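Local coordinates for LPXTG cell wall anchor domain-containing protein (Lactobacillus rhamnosus, PDB 7CBS), which serves as the basal pilin of the sortase-assembled SpaCBA pilus, probably helping to anchor the fibre to the cell wall, and is itself adhesive, at residues M156-N159 and L160-N164; G86-E89 and V90-T94. All coordinates share one frame; numbering follows the deposited sequence.

Contact 1: M156-N159 and L160-N164; sequences MSSN and LQHGN
Q161 reaches back along the chain and sets its carboxamide against the carbonyl of M156, making a side-chain to backbone bond just ahead of the single short helix 158-161. Q161 NE2 lies 2.7 Å from M156 O, and the bond is nearly straight, with an N-H...O angle of 171°. The acceptor sits in the plane of the amide, while the donor is tilted from the carbonyl plane. CG stands beside the backbone N and the chain bends again at chi2, which folds it over S157 O and brings NE2 to M156. The same nitrogen also donates to L126 O, so two main-chain carbonyls, one just past strand 152-155 and one on strand 118-128, fix how the amide is turned. A leucine here would probably leave M156 O and L126 O without their shared donor.

An amide-to-amide bond closes the other end of the turn. N164 ND2 donates to N159 OD1 at 2.9 Å, coming from above the carbonyl plane, with the two amide planes 31° apart. N159 CG stands anti to its backbone N (chi1 -177°), which carries the amide out to N164.

Among backbone groups, Q161 N bonds to S157 O at 3.0 Å, in the carbonyl plane. At the C-terminal end, G163 has positive phi and forms a Schellman motif: G163 N returns to L160 O at 3.2 Å, and N164 N makes a long, weak bond to N159 O at 3.5 Å.

The apolar part is small: M156 SD lies 4.1 Å from L160 CD1, and both side chains are buried. They pack on I168 of strand 167-170 and L126 of strand 118-128, so the short helix packs against these two strands directly after strand 152-155, and G163 O accepts a bond from R167 of the second subunit.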
loop_
_atom_site.group_PDB
_atom_site.type_symbol
_atom_site.label_atom_id
_atom_site.label_comp_id
_atom_site.label_asym_id
_atom_site.label_seq_id
_atom_site.Cartn_x
_atom_site.Cartn_y
_atom_site.Cartn_z
ATOM N N MET A 156 8.816 9.600 6.544
ATOM C CA MET A 156 8.012 9.631 5.298
ATOM C C MET A 156 8.399 10.882 4.505
ATOM O O MET A 156 7.643 11.872 4.532
ATOM C CB MET A 156 6.512 9.598 5.614
ATOM C CG MET A 156 6.088 8.323 6.326
ATOM S SD MET A 156 6.357 6.834 5.320
ATOM C CE MET A 156 7.228 5.779 6.485
ATOM N N SER A 157 9.565 10.828 3.862
ATOM C CA SER A 157 10.236 11.955 3.157
ATOM C C SER A 157 9.416 12.395 1.933
ATOM O O SER A 157 8.398 11.748 1.629
ATOM C CB SER A 157 11.642 11.578 2.770
ATOM O OG SER A 157 11.657 10.326 2.107
ATOM N N SER A 158 9.859 13.464 1.272
ATOM C CA SER A 158 9.197 14.106 0.099
ATOM C C SER A 158 8.814 13.055 -0.952
ATOM O O SER A 158 7.659 13.085 -1.408
ATOM C CB SER A 158 10.058 15.204 -0.491
ATOM O OG SER A 158 10.468 14.938 -1.830
ATOM N N ASN A 159 9.751 12.170 -1.314
ATOM C CA ASN A 159 9.577 11.121 -2.360
ATOM C C ASN A 159 8.352 10.262 -2.034
ATOM O O ASN A 159 7.583 9.940 -2.970
ATOM C CB ASN A 159 10.825 10.246 -2.495
ATOM C CG ASN A 159 10.711 9.221 -3.600
ATOM O OD1 ASN A 159 10.499 9.572 -4.760
ATOM N ND2 ASN A 159 10.854 7.952 -3.253
ATOM N N LEU A 160 8.183 9.908 -0.757
ATOM C CA LEU A 160 7.084 9.045 -0.253
ATOM C C LEU A 160 5.780 9.850 -0.175
ATOM O O LEU A 160 4.720 9.281 -0.523
ATOM C CB LEU A 160 7.483 8.477 1.116
ATOM C CG LEU A 160 8.587 7.425 1.086
ATOM C CD1 LEU A 160 9.223 7.253 2.458
ATOM C CD2 LEU A 160 8.030 6.103 0.583
ATOM N N GLN A 161 5.853 11.122 0.244
ATOM C CA GLN A 161 4.693 12.052 0.299
ATOM C C GLN A 161 4.107 12.235 -1.110
ATOM O O GLN A 161 2.887 12.517 -1.211
ATOM C CB GLN A 161 5.099 13.409 0.884
ATOM C CG GLN A 161 5.589 13.356 2.326
ATOM C CD GLN A 161 4.528 12.874 3.285
ATOM O OE1 GLN A 161 3.340 13.138 3.116
ATOM N NE2 GLN A 161 4.952 12.155 4.315
ATOM N N HIS A 162 4.940 12.078 -2.150
ATOM C CA HIS A 162 4.602 12.346 -3.574
ATOM C C HIS A 162 4.029 11.093 -4.252
ATOM O O HIS A 162 3.523 11.231 -5.384
ATOM C CB HIS A 162 5.832 12.902 -4.308
ATOM C CG HIS A 162 6.160 14.303 -3.903
ATOM N ND1 HIS A 162 5.171 15.260 -3.746
ATOM C CD2 HIS A 162 7.321 14.914 -3.610
ATOM C CE1 HIS A 162 5.716 16.398 -3.373
ATOM N NE2 HIS A 162 7.032 16.211 -3.279
ATOM N N GLY A 163 4.130 9.927 -3.603
ATOM C CA GLY A 163 3.480 8.671 -4.026
ATOM C C GLY A 163 4.260 7.936 -5.105
ATOM O O GLY A 163 3.619 7.317 -5.983
ATOM N N ASN A 164 5.594 7.976 -5.030
ATOM C CA ASN A 164 6.518 7.317 -5.995
ATOM C C ASN A 164 6.772 5.870 -5.555
ATOM O O ASN A 164 7.050 5.033 -6.435
ATOM C CB ASN A 164 7.822 8.107 -6.145
ATOM C CG ASN A 164 7.629 9.420 -6.875
ATOM O OD1 ASN A 164 6.921 9.474 -7.880
ATOM N ND2 ASN A 164 8.256 10.477 -6.386
#

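Contact 2: G86-E89 and V90-T94; sequences GAIE and VAQTT
V90 meets A87 at the start of helix 88-95, its CG2 methyl 3.7 Å from A87 CB. V90 CG2 lies beside the backbone N, with CG1 anti to that nitrogen (chi1 170°), and this leaves CG2 as the branch that faces back to the alanine. A87 holds the N-cap position, and its backbone N is bonded to N84 OD1 at the end of helix 74-84.

A91 follows, its N giving a weak bond to A87 O at 3.3 Å, while its methyl is near I88 O and A87 O and packs on F77 and V81 of helix 74-84. Next comes Q92, whose N bonds to I88 O at 2.9 Å. Its side chain passes I88 obliquely, OE1 coming 4.2 Å from I88 CG2, and NE2 goes on to donate to V153 O.

T93 then grips E89 O twice: N at 2.9 Å and OG1 at 3.1 Å approach from opposite faces of the carbonyl plane. The hydroxyl stands anti to the carbonyl carbon of T93 (chi1 -64°), beside the backbone N, which turns it back toward the E89 carbonyl. T94 repeats this one residue on, OG1 donating to V90 O at 2.9 Å, from the face opposite to its own N.

Consecutive threonines thus curl their hydroxyls back to the preceding turn, giving two successive carbonyls a second donor each and settling the hydroxyl protons.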
loop_
_atom_site.group_PDB
_atom_site.type_symbol
_atom_site.label_atom_id
_atom_site.label_comp_id
_atom_site.label_asym_id
_atom_site.label_seq_id
_atom_site.Cartn_x
_atom_site.Cartn_y
_atom_site.Cartn_z
ATOM N N GLY A 86 17.970 20.973 12.863
ATOM C CA GLY A 86 17.743 20.338 11.549
ATOM C C GLY A 86 18.639 19.134 11.302
ATOM O O GLY A 86 18.821 18.785 10.118
ATOM N N ALA A 87 19.170 18.513 12.364
ATOM C CA ALA A 87 20.002 17.289 12.302
ATOM C C ALA A 87 19.085 16.058 12.288
ATOM O O ALA A 87 18.708 15.580 13.380
ATOM C CB ALA A 87 20.971 17.260 13.457
ATOM N N ILE A 88 18.750 15.566 11.092
ATOM C CA ILE A 88 17.752 14.474 10.858
ATOM C C ILE A 88 18.335 13.144 11.356
ATOM O O ILE A 88 17.639 12.444 12.117
ATOM C CB ILE A 88 17.350 14.412 9.367
ATOM C CG1 ILE A 88 16.786 15.746 8.866
ATOM C CG2 ILE A 88 16.388 13.268 9.102
ATOM C CD1 ILE A 88 15.495 16.167 9.532
ATOM N N GLU A 89 19.564 12.826 10.938
ATOM C CA GLU A 89 20.312 11.590 11.299
ATOM C C GLU A 89 20.434 11.489 12.826
ATOM O O GLU A 89 20.207 10.394 13.363
ATOM C CB GLU A 89 21.715 11.581 10.676
ATOM C CG GLU A 89 21.863 12.362 9.375
ATOM C CD GLU A 89 22.077 13.864 9.506
ATOM O OE1 GLU A 89 23.024 14.283 10.218
ATOM O OE2 GLU A 89 21.291 14.617 8.899
ATOM N N VAL A 90 20.792 12.592 13.489
ATOM C CA VAL A 90 20.998 12.681 14.967
ATOM C C VAL A 90 19.688 12.307 15.671
ATOM O O VAL A 90 19.752 11.579 16.679
ATOM C CB VAL A 90 21.495 14.079 15.386
ATOM C CG1 VAL A 90 21.484 14.266 16.899
ATOM C CG2 VAL A 90 22.884 14.367 14.834
ATOM N N ALA A 91 18.550 12.770 15.149
ATOM C CA ALA A 91 17.194 12.538 15.705
ATOM C C ALA A 91 16.757 11.091 15.440
ATOM O O ALA A 91 16.082 10.500 16.314
ATOM C CB ALA A 91 16.219 13.528 15.112
ATOM N N GLN A 92 17.118 10.541 14.276
ATOM C CA GLN A 92 16.879 9.117 13.922
ATOM C C GLN A 92 17.623 8.223 14.918
ATOM O O GLN A 92 17.029 7.231 15.368
ATOM C CB GLN A 92 17.337 8.817 12.492
ATOM C CG GLN A 92 16.342 9.258 11.431
ATOM C CD GLN A 92 16.786 8.838 10.054
ATOM O OE1 GLN A 92 17.767 9.343 9.516
ATOM N NE2 GLN A 92 16.058 7.898 9.468
ATOM N N THR A 93 18.874 8.565 15.236
ATOM C CA THR A 93 19.768 7.800 16.148
ATOM C C THR A 93 19.261 7.907 17.590
ATOM O O THR A 93 19.307 6.889 18.294
ATOM C CB THR A 93 21.218 8.288 16.031
ATOM O OG1 THR A 93 21.654 7.994 14.703
ATOM C CG2 THR A 93 22.148 7.638 17.033
ATOM N N THR A 94 18.810 9.093 18.011
ATOM C CA THR A 94 18.297 9.367 19.382
ATOM C C THR A 94 17.023 8.546 19.630
ATOM O O THR A 94 16.929 7.918 20.706
ATOM C CB THR A 94 18.075 10.870 19.598
ATOM O OG1 THR A 94 19.349 11.514 19.537
ATOM C CG2 THR A 94 17.416 11.189 20.922
#

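Contact 2 comes first along the chain, on helix 88-95, and contact 1 follows on helix 158-161, both within the one N-terminal pilin domain. Their centres are 19 Å apart and the nearest atoms about 8 Å, so they do not touch. Strand 152-155 links them: it runs straight into contact 1, and its V153 carbonyl receives the Q92 amide of contact 2. Each lies about 15 Å from the centre of the chain. Contact 1 sits on the ends of sheet strands, whereas contact 2 leans on helix 74-84. Both helices thus lie at the periphery of the domain, contact 1 directly against the sheet and contact 2 reaching it through Q92.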